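Local structure of EmGH1 (Erythrobacter marinus, 5Z87) at residues Ala69-Asp74 with Gly90-Ala95; Ala516-Thr521 with Asn562-Ala567; Leu689-Ser694 with Val707-Arg712. The protein probably hydrolyses beta-glucosidic bonds, as a bacterial beta-glucosidase of glycosyl hydrolase family 3. All coordinates share one frame; numbering follows the deposited sequence. Where two conformers were deposited one is given.

Contact 1 (Ala69-Asp74 with Gly90-Ala95); sequences ADVMSD and GGVYSA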
ATOM      1  N   ALA A  69     -10.232  37.007   6.139  1.00 28.77           N
ATOM      2  CA  ALA A  69     -11.102  37.589   7.160  1.00 28.39           C
ATOM      3  C   ALA A  69     -10.438  38.746   7.905  1.00 27.47           C
ATOM      4  O   ALA A  69     -11.076  39.776   8.149  1.00 35.12           O
ATOM      5  CB  ALA A  69     -11.544  36.506   8.149  1.00 24.21           C
ATOM      6  N   ASP A  70      -9.171  38.596   8.291  1.00 32.22           N
ATOM      7  CA  ASP A  70      -8.512  39.630   9.091  1.00 29.85           C
ATOM      8  C   ASP A  70      -8.105  40.837   8.263  1.00 34.65           C
ATOM      9  O   ASP A  70      -8.005  41.942   8.803  1.00 36.42           O
ATOM     10  CB  ASP A  70      -7.284  39.063   9.793  1.00 31.10           C
ATOM     11  CG  ASP A  70      -7.651  38.209  10.985  1.00 42.40           C
ATOM     12  OD1 ASP A  70      -8.865  37.976  11.207  1.00 40.85           O
ATOM     13  OD2 ASP A  70      -6.725  37.781  11.702  1.00 49.15           O
ATOM     14  N   VAL A  71      -7.833  40.641   6.975  1.00 26.20           N
ATOM     15  CA  VAL A  71      -7.610  41.762   6.080  1.00 30.64           C
ATOM     16  C   VAL A  71      -8.906  42.544   5.885  1.00 36.79           C
ATOM     17  O   VAL A  71      -8.919  43.777   5.938  1.00 33.73           O
ATOM     18  CB  VAL A  71      -7.034  41.250   4.746  1.00 30.34           C
ATOM     19  CG1 VAL A  71      -6.743  42.403   3.798  1.00 29.34           C
ATOM     20  CG2 VAL A  71      -5.781  40.425   5.001  1.00 24.13           C
ATOM     21  N   MET A  72     -10.021  41.841   5.696  1.00 34.64           N
ATOM     22  CA  MET A  72     -11.282  42.515   5.407  1.00 31.80           C
ATOM     23  C   MET A  72     -11.818  43.259   6.622  1.00 36.82           C
ATOM     24  O   MET A  72     -12.349  44.369   6.491  1.00 33.53           O
ATOM     25  CB  MET A  72     -12.310  41.504   4.916  1.00 30.60           C
ATOM     26  CG  MET A  72     -11.953  40.873   3.604  1.00 32.48           C
ATOM     27  SD  MET A  72     -13.112  39.567   3.181  1.00 31.54           S
ATOM     28  CE  MET A  72     -14.564  40.464   2.653  1.00 28.12           C
ATOM     29  N   SER A  73     -11.702  42.663   7.811  1.00 33.24           N
ATOM     30  CA  SER A  73     -12.311  43.249   9.001  1.00 30.15           C
ATOM     31  C   SER A  73     -11.549  44.464   9.519  1.00 37.49           C
ATOM     32  O   SER A  73     -12.141  45.309  10.197  1.00 33.44           O
ATOM     33  CB  SER A  73     -12.414  42.204  10.118  1.00 35.02           C
ATOM     34  OG  SER A  73     -11.138  41.919  10.678  1.00 35.97           O
ATOM     35  N   ASP A  74     -10.247  44.566   9.240  1.00 37.37           N
ATOM     36  CA  ASP A  74      -9.442  45.622   9.845  1.00 31.97           C
ATOM     37  C   ASP A  74      -8.160  45.819   9.049  1.00 25.85           C
ATOM     38  O   ASP A  74      -7.086  45.386   9.487  1.00 30.04           O
ATOM     39  CB  ASP A  74      -9.126  45.273  11.302  1.00 30.97           C
ATOM     40  CG  ASP A  74      -8.495  46.428  12.072  1.00 31.90           C
ATOM     41  OD1 ASP A  74      -8.307  47.523  11.502  1.00 38.78           O
ATOM     42  OD2 ASP A  74      -8.185  46.233  13.261  1.00 42.61           O
ATOM     43  N   GLY A  90      -0.295  39.549  -2.201  1.00 19.62           N
ATOM     44  CA  GLY A  90      -0.449  38.579  -3.267  1.00 18.43           C
ATOM     45  C   GLY A  90      -1.881  38.117  -3.450  1.00 23.19           C
ATOM     46  O   GLY A  90      -2.468  38.284  -4.522  1.00 18.41           O
ATOM     47  N   GLY A  91      -2.457  37.521  -2.407  1.00 23.92           N
ATOM     48  CA  GLY A  91      -3.829  37.065  -2.481  1.00 19.22           C
ATOM     49  C   GLY A  91      -4.441  36.987  -1.103  1.00 20.04           C
ATOM     50  O   GLY A  91      -3.768  37.158  -0.084  1.00 22.75           O
ATOM     51  N   VAL A  92      -5.746  36.742  -1.084  1.00 19.40           N
ATOM     52  CA  VAL A  92      -6.442  36.344   0.128  1.00 20.58           C
ATOM     53  C   VAL A  92      -7.239  35.098  -0.207  1.00 21.54           C
ATOM     54  O   VAL A  92      -7.592  34.841  -1.363  1.00 22.86           O
ATOM     55  CB  VAL A  92      -7.377  37.434   0.708  1.00 27.15           C
ATOM     56  CG1 VAL A  92      -6.576  38.590   1.266  1.00 20.71           C
ATOM     57  CG2 VAL A  92      -8.403  37.894  -0.329  1.00 17.42           C
ATOM     58  N   TYR A  93      -7.523  34.324   0.829  1.00 20.82           N
ATOM     59  CA  TYR A  93      -8.250  33.074   0.694  1.00 26.58           C
ATOM     60  C   TYR A  93      -9.568  33.186   1.438  1.00 19.54           C
ATOM     61  O   TYR A  93      -9.592  33.618   2.595  1.00 23.53           O
ATOM     62  CB  TYR A  93      -7.426  31.908   1.245  1.00 21.10           C
ATOM     63  CG  TYR A  93      -8.156  30.591   1.279  1.00 20.27           C
ATOM     64  CD1 TYR A  93      -8.860  30.136   0.177  1.00 21.98           C
ATOM     65  CD2 TYR A  93      -8.116  29.789   2.408  1.00 29.17           C
ATOM     66  CE1 TYR A  93      -9.508  28.910   0.204  1.00 29.60           C
ATOM     67  CE2 TYR A  93      -8.759  28.561   2.444  1.00 21.42           C
ATOM     68  CZ  TYR A  93      -9.450  28.129   1.351  1.00 24.25           C
ATOM     69  OH  TYR A  93     -10.091  26.917   1.406  1.00 26.64           O
ATOM     70  N   SER A  94     -10.656  32.821   0.760  1.00 17.40           N
ATOM     71  CA  SER A  94     -11.956  32.657   1.406  1.00 26.49           C
ATOM     72  C   SER A  94     -12.540  33.990   1.890  1.00 25.51           C
ATOM     73  O   SER A  94     -12.723  34.209   3.095  1.00 21.89           O
ATOM     74  CB  SER A  94     -11.828  31.652   2.560  1.00 19.07           C
ATOM     75  OG  SER A  94     -13.078  31.086   2.878  1.00 27.69           O
ATOM     76  N   ALA A  95     -12.845  34.881   0.946  1.00 26.99           N
ATOM     77  CA  ALA A  95     -13.403  36.193   1.244  1.00 28.66           C
ATOM     78  C   ALA A  95     -14.922  36.187   1.298  1.00 31.30           C
ATOM     79  O   ALA A  95     -15.515  37.178   1.733  1.00 26.40           O
ATOM     80  CB  ALA A  95     -12.940  37.217   0.200  1.00 20.95           C
TER
HETATM   81  O   HOH W   1     -11.264  34.201   5.585  1.00 31.27           O
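Val92 and Ala95, two residues on the 90-95 segment, carry the meeting with the helical turns of 69-74, and they do so in different ways. Val92, in the short strand 91-93, directs its CB toward the helix and sets CG1 4.2 Å from CG2 of Val71, a loose methyl-to-methyl touch between two buried valines. Tyr93, next in line, sends the end of its side chain off, away from the helix, to the pocket where dithiothreitol is bound, and its hydroxyl is hydrogen-bonded to Glu130, another residue of that pocket. Ser94 leaves the strand; its CB lies over the centre of the Tyr93 ring, 3.9 Å above the plane. The carbonyl of Ser94 takes part in a water bridge, accepting from a water 2.9 Å from its O, while the same water accepts a weak bond from the backbone N of Ala69. Ala95 then receives Met72. CG of Met72 lies beside the backbone N, anti to the carbonyl carbon (chi1 -65°); the chain then runs extended through chi2 and bends at chi3 (75°), which lays SD 3.8 Å from CB of Ala95 and CE 3.5 Å from O of Ala95. The bent end of one side chain thus lies against both the methyl and the carbonyl O of its partner. Strand 91-93 is the first of six parallel strands in the barrel-type N-terminal domain, and the contact sets helix 68-73 against it. Helix 101-116 closes the same interface, with Met111 touching both Met72 and Val92, while Phe78 of helix 75-81 packs on Val71.

Contact 2 (Ala516-Thr521 with Asn562-Ala567); sequences AEAVAT and NELAEA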
ATOM      1  N   ALA A 516     -36.714  -0.743  15.010  1.00 30.42           N
ATOM      2  CA  ALA A 516     -38.027  -1.286  15.360  1.00 37.13           C
ATOM      3  C   ALA A 516     -39.155  -0.351  14.928  1.00 30.59           C
ATOM      4  O   ALA A 516     -40.147  -0.788  14.330  1.00 37.30           O
ATOM      5  CB  ALA A 516     -38.092  -1.553  16.867  1.00 29.52           C
ATOM      6  N   GLU A 517     -39.007   0.951  15.190  1.00 33.30           N
ATOM      7  CA  GLU A 517     -40.047   1.898  14.793  1.00 33.29           C
ATOM      8  C   GLU A 517     -40.249   1.913  13.283  1.00 37.60           C
ATOM      9  O   GLU A 517     -41.386   2.002  12.801  1.00 38.12           O
ATOM     10  CB  GLU A 517     -39.712   3.302  15.296  1.00 33.15           C
ATOM     11  CG  GLU A 517     -40.027   3.523  16.767  1.00 39.11           C
ATOM     12  CD  GLU A 517     -39.510   4.855  17.286  1.00 44.66           C
ATOM     13  OE1 GLU A 517     -39.225   4.946  18.505  1.00 44.53           O
ATOM     14  OE2 GLU A 517     -39.388   5.807  16.476  1.00 41.64           O
ATOM     15  N   ALA A 518     -39.159   1.837  12.513  1.00 33.32           N
ATOM     16  CA  ALA A 518     -39.306   1.848  11.063  1.00 29.20           C
ATOM     17  C   ALA A 518     -39.938   0.554  10.572  1.00 27.37           C
ATOM     18  O   ALA A 518     -40.712   0.566   9.609  1.00 35.15           O
ATOM     19  CB  ALA A 518     -37.949   2.074  10.390  1.00 30.31           C
ATOM     20  N   VAL A 519     -39.599  -0.571  11.208  1.00 28.85           N
ATOM     21  CA  VAL A 519     -40.245  -1.843  10.887  1.00 34.69           C
ATOM     22  C   VAL A 519     -41.764  -1.726  11.036  1.00 38.18           C
ATOM     23  O   VAL A 519     -42.525  -2.097  10.133  1.00 37.46           O
ATOM     24  CB  VAL A 519     -39.679  -2.967  11.773  1.00 39.59           C
ATOM     25  CG1 VAL A 519     -40.560  -4.209  11.675  1.00 32.42           C
ATOM     26  CG2 VAL A 519     -38.231  -3.289  11.388  1.00 31.89           C
ATOM     27  N   ALA A 520     -42.221  -1.191  12.174  1.00 36.76           N
ATOM     28  CA  ALA A 520     -43.656  -0.999  12.399  1.00 40.32           C
ATOM     29  C   ALA A 520     -44.279  -0.116  11.324  1.00 44.07           C
ATOM     30  O   ALA A 520     -45.288  -0.483  10.708  1.00 47.96           O
ATOM     31  CB  ALA A 520     -43.890  -0.398  13.784  1.00 31.23           C
ATOM     32  N   THR A 521     -43.685   1.056  11.081  1.00 40.40           N
ATOM     33  CA  THR A 521     -44.193   1.962  10.054  1.00 34.40           C
ATOM     34  C   THR A 521     -44.261   1.297   8.681  1.00 41.68           C
ATOM     35  O   THR A 521     -45.101   1.662   7.850  1.00 41.89           O
ATOM     36  CB  THR A 521     -43.307   3.207  10.001  1.00 39.24           C
ATOM     37  OG1 THR A 521     -43.148   3.731  11.326  1.00 37.73           O
ATOM     38  CG2 THR A 521     -43.892   4.270   9.088  1.00 33.07           C
ATOM     39  N   ASN A 562     -26.687  -1.753   8.057  1.00 20.35           N
ATOM     40  CA  ASN A 562     -26.961  -3.085   7.528  1.00 27.94           C
ATOM     41  C   ASN A 562     -28.038  -3.774   8.350  1.00 26.70           C
ATOM     42  O   ASN A 562     -28.931  -4.418   7.792  1.00 22.22           O
ATOM     43  CB  ASN A 562     -25.685  -3.931   7.496  1.00 16.51           C
ATOM     44  CG  ASN A 562     -24.719  -3.481   6.418  1.00 27.25           C
ATOM     45  OD1 ASN A 562     -25.129  -3.040   5.344  1.00 23.99           O
ATOM     46  ND2 ASN A 562     -23.431  -3.576   6.707  1.00 27.35           N
ATOM     47  N   GLU A 563     -27.965  -3.639   9.678  1.00 27.09           N
ATOM     48  CA  GLU A 563     -29.040  -4.111  10.544  1.00 27.35           C
ATOM     49  C   GLU A 563     -30.385  -3.563  10.089  1.00 30.49           C
ATOM     50  O   GLU A 563     -31.342  -4.319   9.885  1.00 32.41           O
ATOM     51  CB  GLU A 563     -28.753  -3.715  11.995  1.00 29.65           C
ATOM     52  CG  GLU A 563     -29.598  -4.463  13.008  1.00 32.37           C
ATOM     53  CD  GLU A 563     -29.132  -4.260  14.431  1.00 37.30           C
ATOM     54  OE1 GLU A 563     -27.946  -3.896  14.626  1.00 46.91           O
ATOM     55  OE2 GLU A 563     -29.953  -4.474  15.356  1.00 48.92           O
ATOM     56  N   LEU A 564     -30.464  -2.243   9.886  1.00 27.78           N
ATOM     57  CA  LEU A 564     -31.716  -1.642   9.436  1.00 23.20           C
ATOM     58  C   LEU A 564     -32.157  -2.225   8.101  1.00 35.38           C
ATOM     59  O   LEU A 564     -33.343  -2.526   7.906  1.00 34.12           O
ATOM     60  CB  LEU A 564     -31.562  -0.123   9.327  1.00 27.22           C
ATOM     61  CG  LEU A 564     -32.640   0.625   8.534  1.00 28.77           C
ATOM     62  CD1 LEU A 564     -33.992   0.634   9.284  1.00 18.88           C
ATOM     63  CD2 LEU A 564     -32.182   2.045   8.197  1.00 24.00           C
ATOM     64  N   ALA A 565     -31.213  -2.399   7.171  1.00 32.66           N
ATOM     65  CA  ALA A 565     -31.570  -2.864   5.838  1.00 28.36           C
ATOM     66  C   ALA A 565     -32.118  -4.281   5.876  1.00 27.47           C
ATOM     67  O   ALA A 565     -33.135  -4.579   5.236  1.00 29.86           O
ATOM     68  CB  ALA A 565     -30.361  -2.784   4.914  1.00 23.51           C
ATOM     69  N   GLU A 566     -31.458  -5.170   6.617  1.00 25.01           N
ATOM     70  CA  GLU A 566     -31.947  -6.540   6.700  1.00 36.05           C
ATOM     71  C   GLU A 566     -33.292  -6.618   7.423  1.00 35.63           C
ATOM     72  O   GLU A 566     -34.132  -7.458   7.072  1.00 33.32           O
ATOM     73  CB  GLU A 566     -30.903  -7.423   7.383  1.00 34.80           C
ATOM     74  CG  GLU A 566     -29.547  -7.372   6.699  1.00 32.75           C
ATOM     75  CD  GLU A 566     -28.584  -8.399   7.249  1.00 42.32           C
ATOM     76  OE1 GLU A 566     -27.784  -8.057   8.159  1.00 44.18           O
ATOM     77  OE2 GLU A 566     -28.639  -9.553   6.772  1.00 39.73           O
ATOM     78  N   ALA A 567     -33.525  -5.743   8.410  1.00 35.76           N
ATOM     79  CA  ALA A 567     -34.808  -5.748   9.109  1.00 32.00           C
ATOM     80  C   ALA A 567     -35.944  -5.398   8.163  1.00 35.29           C
ATOM     81  O   ALA A 567     -37.020  -6.001   8.228  1.00 42.17           O
ATOM     82  CB  ALA A 567     -34.784  -4.783  10.290  1.00 21.64           C
TER
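Val519 and Ala567 bury the most surface where the helical segments 516-521 and 562-567 meet, and their backbones also come nearest here, with CA of Val519 6.9 Å from CA of Ala567. Only one branch of the valine makes the touch. CG1 stands anti to the backbone N (chi1 167°), which leaves CG2 beside that N and in position to meet the CB of Ala567 at 3.9 Å. The alanine points its methyl toward the facing helix, and its small size is compatible with the close backbone approach. Leu564, one turn earlier, makes the second touch. Its CA–CB bond does not aim at the other helix, but the end of the side chain comes nearer, bringing CD1 to 4.4 Å from CB of Ala518.

Both helices belong to the C-terminal domain of the family 3 hydrolases, and Ile515 of helix 508-522 widens the apolar patch by touching Leu564 and Ala567. Ala518 also touches Ala480 of strand 476-480, so its one methyl packs on the sheet as well as on Leu564. A salt bridge from Glu563 to Arg512 adds a polar tie between the same two helices.

No hydrogen bond crosses between the two segments. Aliphatic side chains alone meet there, so the segments hold by van der Waals contact and probably partial exclusion of water, while the salt bridge supplies a directional tie.

Contact 3 (Leu689-Ser694 with Val707-Arg712); sequences LRVSVS and VQLYIR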
ATOM      1  N   LEU A 689      -4.713   5.541 -35.488  1.00 30.40           N
ATOM      2  CA  LEU A 689      -5.521   4.397 -35.893  1.00 30.38           C
ATOM      3  C   LEU A 689      -6.980   4.640 -35.539  1.00 31.12           C
ATOM      4  O   LEU A 689      -7.301   4.988 -34.398  1.00 26.45           O
ATOM      5  CB  LEU A 689      -5.034   3.114 -35.216  1.00 25.98           C
ATOM      6  CG  LEU A 689      -5.846   1.852 -35.517  1.00 33.67           C
ATOM      7  CD1 LEU A 689      -5.576   1.385 -36.941  1.00 27.89           C
ATOM      8  CD2 LEU A 689      -5.519   0.751 -34.522  1.00 26.68           C
ATOM      9  N   ARG A 690      -7.861   4.442 -36.505  1.00 25.93           N
ATOM     10  CA  ARG A 690      -9.286   4.527 -36.242  1.00 32.88           C
ATOM     11  C   ARG A 690      -9.821   3.164 -35.810  1.00 27.86           C
ATOM     12  O   ARG A 690      -9.440   2.129 -36.365  1.00 24.97           O
ATOM     13  CB  ARG A 690     -10.022   5.034 -37.481  1.00 29.06           C
ATOM     14  CG  ARG A 690      -9.518   6.394 -37.935  1.00 43.37           C
ATOM     15  CD  ARG A 690     -10.569   7.132 -38.732  1.00 36.45           C
ATOM     16  NE  ARG A 690     -10.687   6.573 -40.070  1.00 57.97           N
ATOM     17  CZ  ARG A 690     -11.415   7.109 -41.045  1.00 70.57           C
ATOM     18  NH1 ARG A 690     -12.108   8.223 -40.827  1.00 65.49           N
ATOM     19  NH2 ARG A 690     -11.455   6.521 -42.236  1.00 65.49           N
ATOM     20  N   VAL A 691     -10.684   3.170 -34.799  1.00 23.47           N
ATOM     21  CA  VAL A 691     -11.323   1.964 -34.292  1.00 25.15           C
ATOM     22  C   VAL A 691     -12.807   2.256 -34.091  1.00 28.19           C
ATOM     23  O   VAL A 691     -13.163   3.296 -33.532  1.00 26.18           O
ATOM     24  CB  VAL A 691     -10.675   1.489 -32.977  1.00 26.21           C
ATOM     25  CG1 VAL A 691     -11.432   0.294 -32.420  1.00 25.61           C
ATOM     26  CG2 VAL A 691      -9.210   1.126 -33.206  1.00 19.44           C
ATOM     27  N   SER A 692     -13.673   1.349 -34.546  1.00 26.44           N
ATOM     28  CA  SER A 692     -15.109   1.518 -34.381  1.00 29.27           C
ATOM     29  C   SER A 692     -15.700   0.374 -33.565  1.00 28.78           C
ATOM     30  O   SER A 692     -15.172  -0.742 -33.552  1.00 24.49           O
ATOM     31  CB  SER A 692     -15.827   1.593 -35.722  1.00 23.44           C
ATOM     32  OG  SER A 692     -15.811   0.332 -36.360  1.00 29.37           O
ATOM     33  N   VAL A 693     -16.807   0.673 -32.888  1.00 23.99           N
ATOM     34  CA  VAL A 693     -17.509  -0.260 -32.012  1.00 26.10           C
ATOM     35  C   VAL A 693     -19.000  -0.041 -32.215  1.00 27.04           C
ATOM     36  O   VAL A 693     -19.502   1.054 -31.948  1.00 26.37           O
ATOM     37  CB  VAL A 693     -17.167  -0.041 -30.527  1.00 26.43           C
ATOM     38  CG1 VAL A 693     -17.864  -1.094 -29.648  1.00 25.72           C
ATOM     39  CG2 VAL A 693     -15.668  -0.016 -30.300  1.00 29.40           C
ATOM     40  N   SER A 694     -19.714  -1.072 -32.651  1.00 21.57           N
ATOM     41  CA  SER A 694     -21.163  -0.971 -32.769  1.00 25.87           C
ATOM     42  C   SER A 694     -21.834  -1.338 -31.453  1.00 27.77           C
ATOM     43  O   SER A 694     -21.427  -2.283 -30.763  1.00 24.37           O
ATOM     44  CB  SER A 694     -21.704  -1.859 -33.897  1.00 27.98           C
ATOM     45  OG  SER A 694     -21.619  -3.232 -33.576  1.00 37.50           O
ATOM     46  N   VAL A 707     -19.866   3.598 -23.986  1.00 24.06           N
ATOM     47  CA  VAL A 707     -18.972   2.718 -24.726  1.00 20.93           C
ATOM     48  C   VAL A 707     -17.537   2.993 -24.293  1.00 29.18           C
ATOM     49  O   VAL A 707     -17.095   4.148 -24.283  1.00 31.06           O
ATOM     50  CB  VAL A 707     -19.165   2.953 -26.230  1.00 22.66           C
ATOM     51  CG1 VAL A 707     -18.136   2.215 -27.054  1.00 20.22           C
ATOM     52  CG2 VAL A 707     -20.576   2.554 -26.634  1.00 27.79           C
ATOM     53  N   GLN A 708     -16.796   1.940 -23.928  1.00 25.03           N
ATOM     54  CA  GLN A 708     -15.488   2.094 -23.292  1.00 19.02           C
ATOM     55  C   GLN A 708     -14.404   1.371 -24.083  1.00 18.69           C
ATOM     56  O   GLN A 708     -14.549   0.192 -24.421  1.00 23.19           O
ATOM     57  CB  GLN A 708     -15.531   1.587 -21.844  1.00 19.05           C
ATOM     58  CG  GLN A 708     -16.538   2.348 -20.994  1.00 25.47           C
ATOM     59  CD  GLN A 708     -16.825   1.708 -19.642  1.00 24.53           C
ATOM     60  OE1 GLN A 708     -15.950   1.112 -18.998  1.00 21.21           O
ATOM     61  NE2 GLN A 708     -18.068   1.831 -19.204  1.00 19.05           N
ATOM     62  N   LEU A 709     -13.305   2.079 -24.350  1.00 27.29           N
ATOM     63  CA  LEU A 709     -12.168   1.552 -25.098  1.00 23.11           C
ATOM     64  C   LEU A 709     -10.953   1.402 -24.180  1.00 23.62           C
ATOM     65  O   LEU A 709     -10.661   2.289 -23.376  1.00 22.27           O
ATOM     66  CB  LEU A 709     -11.834   2.470 -26.277  1.00 19.02           C
ATOM     67  CG  LEU A 709     -10.809   1.971 -27.313  1.00 30.45           C
ATOM     68  CD1 LEU A 709     -11.426   0.941 -28.244  1.00 25.68           C
ATOM     69  CD2 LEU A 709     -10.264   3.134 -28.115  1.00 25.82           C
ATOM     70  N   TYR A 710     -10.254   0.267 -24.297  1.00 19.61           N
ATOM     71  CA  TYR A 710      -9.079  -0.046 -23.492  1.00 17.22           C
ATOM     72  C   TYR A 710      -8.010  -0.647 -24.388  1.00 20.97           C
ATOM     73  O   TYR A 710      -8.300  -1.185 -25.462  1.00 18.71           O
ATOM     74  CB  TYR A 710      -9.381  -1.059 -22.374  1.00 17.82           C
ATOM     75  CG  TYR A 710     -10.456  -0.669 -21.395  1.00 18.29           C
ATOM     76  CD1 TYR A 710     -11.805  -0.802 -21.721  1.00 19.59           C
ATOM     77  CD2 TYR A 710     -10.128  -0.208 -20.114  1.00 17.61           C
ATOM     78  CE1 TYR A 710     -12.809  -0.450 -20.793  1.00 17.24           C
ATOM     79  CE2 TYR A 710     -11.116   0.136 -19.188  1.00 18.98           C
ATOM     80  CZ  TYR A 710     -12.459   0.012 -19.539  1.00 17.31           C
ATOM     81  OH  TYR A 710     -13.444   0.357 -18.638  1.00 17.82           O
ATOM     82  N   ILE A 711      -6.758  -0.582 -23.931  1.00 19.20           N
ATOM     83  CA  ILE A 711      -5.669  -1.229 -24.650  1.00 19.09           C
ATOM     84  C   ILE A 711      -4.793  -2.001 -23.675  1.00 19.35           C
ATOM     85  O   ILE A 711      -4.771  -1.740 -22.471  1.00 16.61           O
ATOM     86  CB  ILE A 711      -4.798  -0.235 -25.450  1.00 17.08           C
ATOM     87  CG1 ILE A 711      -4.020   0.666 -24.493  1.00 19.05           C
ATOM     88  CG2 ILE A 711      -5.655   0.590 -26.433  1.00 16.42           C
ATOM     89  CD1 ILE A 711      -2.673   1.067 -25.008  1.00 29.31           C
ATOM     90  N   ARG A 712      -4.064  -2.970 -24.224  0.54 18.46           N
ATOM     91  CA  ARG A 712      -3.008  -3.677 -23.508  0.54 19.91           C
ATOM     92  C   ARG A 712      -1.785  -3.727 -24.412  0.54 17.55           C
ATOM     93  O   ARG A 712      -1.866  -4.212 -25.544  0.54 16.31           O
ATOM     94  CB  ARG A 712      -3.452  -5.091 -23.106  0.54 19.62           C
ATOM     95  CG  ARG A 712      -2.323  -6.119 -22.909  0.54 18.79           C
ATOM     96  CD  ARG A 712      -1.480  -5.853 -21.663  0.54 19.52           C
ATOM     97  NE  ARG A 712      -0.483  -6.907 -21.432  0.54 23.51           N
ATOM     98  CZ  ARG A 712       0.521  -6.819 -20.561  0.54 16.08           C
ATOM     99  NH1 ARG A 712       1.378  -7.826 -20.422  0.54 20.47           N
ATOM    100  NH2 ARG A 712       0.662  -5.735 -19.823  0.54 11.64           N
TER
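Two strands from the two facing sheets of the fibronectin type III-like region meet here through their inward side chains, with no hydrogen bond between them. Val693 and Val707 face each other, CG1 to CG1 at 4.2 Å, and their CA atoms are 8.0 Å apart. Further along, CG1 of Val691 reaches CD1 of Leu709, again at 4.2 Å. Each of the four residues is buried and directs its CB toward the opposite strand. In Leu709, CG lies anti to the backbone N (chi1 -171°), which carries the branched end out from the backbone, where CD1 meets the valine.

This is the packing of a beta sandwich: strand 689-697 is the middle one of an antiparallel sheet of three, and strand 703-713 lies within a mixed sheet of five. Leu745 of the first sheet and Ile768 of the second also touch Leu709, enlarging the apolar layer.

Turned away from the facing strand, Gln708 gives its OE1 to the hydroxyl of Tyr710, 2.6 Å from OH. The donor lies in the carbonyl plane at a C=O...O angle of 151°, and NE2 of the same amide is bonded to the carbonyl of Gly663, so both ends of this buried group have partners.

In the fold
The three contacts follow one another along the chain, each closing before the next opens, and each samples a different part of the enzyme. Contact 1 packs a helix on a strand in the N-terminal barrel-type domain, contact 2 pairs two helices flanking the sheet of the C-terminal domain, and contact 3 joins the two sheets of the fibronectin type III-like sandwich. Their centres are 46 to 50 Å apart, and even the nearest atoms, those of contacts 2 and 3, are separated by about 26 Å. None shares a sheet or helix with another. Each is thus a local packing contact within its own domain, and only contact 1 includes a residue of the ligand pocket.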